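(R)-specific enoyl-CoA hydratase (Pseudomonas aeruginosa, PDB 5CPG) probably catalyses the reversible, (R)-specific hydration of trans-2-enoyl-CoA to (R)-3-hydroxyacyl-CoA. Local coordinates at residues 14-19 / 102-107. Residues are numbered along the deposited sequence; the frame is centred on the assembly and turned at random.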
loop_
_atom_site.group_PDB
_atom_site.type_symbol
_atom_site.label_atom_id
_atom_site.label_comp_id
_atom_site.label_asym_id
_atom_site.label_seq_id
_atom_site.Cartn_x
_atom_site.Cartn_y
_atom_site.Cartn_z
ATOM N N GLY A 14 1.700 18.327 16.752
ATOM C CA GLY A 14 2.355 19.279 15.868
ATOM C C GLY A 14 3.743 18.894 15.378
ATOM O O GLY A 14 4.247 19.518 14.438
ATOM N N GLN A 15 4.376 17.916 16.024
ATOM C CA GLN A 15 5.662 17.373 15.592
ATOM C C GLN A 15 5.573 16.813 14.183
ATOM O O GLN A 15 4.639 16.080 13.882
ATOM C CB GLN A 15 6.103 16.283 16.538
ATOM C CG GLN A 15 7.424 15.700 16.235
ATOM C CD GLN A 15 7.938 14.923 17.416
ATOM O OE1 GLN A 15 7.234 14.760 18.412
ATOM N NE2 GLN A 15 9.184 14.456 17.332
ATOM N N LYS A 16 6.535 17.147 13.324
ATOM C CA LYS A 16 6.478 16.712 11.926
ATOM C C LYS A 16 7.729 15.928 11.526
ATOM O O LYS A 16 8.764 15.989 12.201
ATOM C CB LYS A 16 6.286 17.918 10.982
ATOM C CG LYS A 16 4.928 18.644 11.149
ATOM C CD LYS A 16 4.751 19.734 10.104
ATOM C CE LYS A 16 3.370 20.382 10.167
ATOM N NZ LYS A 16 3.148 21.357 9.033
ATOM N N ALA A 17 7.626 15.163 10.445
ATOM C CA ALA A 17 8.794 14.504 9.863
ATOM C C ALA A 17 8.516 14.335 8.383
ATOM O O ALA A 17 7.364 14.421 7.957
ATOM C CB ALA A 17 9.077 13.177 10.505
ATOM N N GLU A 18 9.579 14.104 7.608
ATOM C CA GLU A 18 9.447 13.956 6.175
ATOM C C GLU A 18 10.182 12.716 5.681
ATOM O O GLU A 18 11.081 12.216 6.352
ATOM C CB GLU A 18 10.006 15.184 5.446
ATOM C CG GLU A 18 9.240 16.471 5.689
ATOM C CD GLU A 18 9.905 17.659 4.983
ATOM O OE1 GLU A 18 11.033 17.479 4.457
ATOM O OE2 GLU A 18 9.296 18.749 4.949
ATOM N N TYR A 19 9.785 12.231 4.503
ATOM C CA TYR A 19 10.305 10.958 3.980
ATOM C C TYR A 19 10.145 11.099 2.498
ATOM O O TYR A 19 9.047 11.390 2.036
ATOM C CB TYR A 19 9.491 9.782 4.541
ATOM C CG TYR A 19 9.940 8.405 4.099
ATOM C CD1 TYR A 19 11.081 7.832 4.624
ATOM C CD2 TYR A 19 9.190 7.675 3.171
ATOM C CE1 TYR A 19 11.502 6.559 4.230
ATOM C CE2 TYR A 19 9.588 6.395 2.775
ATOM C CZ TYR A 19 10.732 5.853 3.298
ATOM O OH TYR A 19 11.099 4.603 2.876
ATOM N N GLU A 102 4.797 13.851 4.204
ATOM C CA GLU A 102 4.843 14.682 5.406
ATOM C C GLU A 102 3.966 14.056 6.483
ATOM O O GLU A 102 2.788 13.831 6.243
ATOM C CB GLU A 102 4.373 16.102 5.113
ATOM C CG GLU A 102 4.509 16.956 6.392
ATOM C CD GLU A 102 3.817 18.314 6.344
ATOM O OE1 GLU A 102 2.621 18.405 5.985
ATOM O OE2 GLU A 102 4.492 19.302 6.694
ATOM N N LEU A 103 4.549 13.780 7.629
ATOM C CA LEU A 103 3.792 13.235 8.761
ATOM C C LEU A 103 3.596 14.351 9.751
ATOM O O LEU A 103 4.500 15.151 9.961
ATOM C CB LEU A 103 4.531 12.083 9.439
ATOM C CG LEU A 103 4.882 10.886 8.556
ATOM C CD1 LEU A 103 5.595 9.847 9.409
ATOM C CD2 LEU A 103 3.593 10.337 7.925
ATOM N N GLU A 104 2.459 14.364 10.432
ATOM C CA GLU A 104 2.306 15.326 11.526
ATOM C C GLU A 104 1.503 14.707 12.667
ATOM O O GLU A 104 0.444 14.155 12.412
ATOM C CB GLU A 104 1.582 16.579 11.045
ATOM C CG GLU A 104 1.506 17.654 12.158
ATOM C CD GLU A 104 0.684 18.878 11.735
ATOM O OE1 GLU A 104 0.460 19.071 10.517
ATOM O OE2 GLU A 104 0.248 19.642 12.636
ATOM N N VAL A 105 1.984 14.830 13.904
ATOM C CA VAL A 105 1.218 14.295 15.042
ATOM C C VAL A 105 -0.024 15.171 15.295
ATOM O O VAL A 105 0.110 16.379 15.535
ATOM C CB VAL A 105 2.058 14.217 16.318
ATOM C CG1 VAL A 105 1.156 13.774 17.487
ATOM C CG2 VAL A 105 3.295 13.284 16.157
ATOM N N LEU A 106 -1.229 14.591 15.192
ATOM C CA LEU A 106 -2.457 15.390 15.328
ATOM C C LEU A 106 -3.000 15.309 16.750
ATOM O O LEU A 106 -3.450 16.311 17.316
ATOM C CB LEU A 106 -3.556 14.935 14.354
ATOM C CG LEU A 106 -3.370 15.119 12.851
ATOM C CD1 LEU A 106 -4.539 14.554 12.122
ATOM C CD2 LEU A 106 -3.197 16.645 12.492
ATOM N N GLU A 107 -2.951 14.120 17.328
ATOM C CA GLU A 107 -3.537 13.851 18.643
ATOM C C GLU A 107 -2.770 12.748 19.339
ATOM O O GLU A 107 -2.400 11.780 18.685
ATOM C CB GLU A 107 -5.008 13.419 18.516
ATOM C CG GLU A 107 -5.898 14.368 17.733
ATOM C CD GLU A 107 -7.266 13.803 17.407
ATOM O OE1 GLU A 107 -7.878 13.131 18.268
ATOM O OE2 GLU A 107 -7.736 14.037 16.278
HETATM O O HOH W 1 0.011 21.523 10.219
#
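Ala17 and Leu103 form an antiparallel hydrogen-bonded pair where strand 16-22, an outermost strand of the chain's hotdog-fold sheet, runs along strand 98-109. The short segments 16-19 and 102-107 lie at 159° between their N-to-C directions. Ala17 N donates to Leu103 O at 3.2 Å, and Leu103 N returns a straighter bond to Ala17 O at 2.9 Å, 175° at the hydrogen. Ahead of the strand the ladder continues through loop residues Gln15 and Gly14: Val105 N reaches Gln15 O, and Gly14 N meets Val105 O at 2.8 Å with an N-H...O angle of 176°. At Gly14 a side chain would collide with the carbonyl oxygen of the residue before, so the backbone angles call for glycine. Gln15 CB makes a separate aliphatic contact at this end of the ladder, 4.1 Å from Val105 CG2, the methyl anti to the carbonyl carbon, while the Gln15 amide oxygen turns back to Glu12 N.

On the face carrying Lys16, Glu102 and Glu104, the three form a salt-bridge network. Lys16 and Glu104 are a non-hydrogen-bonded pair whose side chains run side by side in the same direction, Lys16 CG packing 3.7 Å from Glu104 CG. The Lys16 chain is extended beyond CG, which carries NZ out between two carboxylates: it makes a salt bridge, weak as a hydrogen bond, to Glu102 OE2 at 3.4 Å and a long one to Glu104 OE1. Arg119 on strand 113-121 pairs with both glutamates. Lys16 and Arg119 probably temper the repulsion among the clustered carboxylates, Glu18 OE2 lying 5.1 Å from Glu102 OE2 without contact.

Ala17 and Leu103 are on the opposite face. Leu103 reaches Ala70 of helix 62-73, the central helix that the hotdog sheet wraps, and Ala17 rests on Val74 and Leu75 just beyond it. Back at the charged end, Lys16 CE lies 3.2 Å from Glu104 OE1.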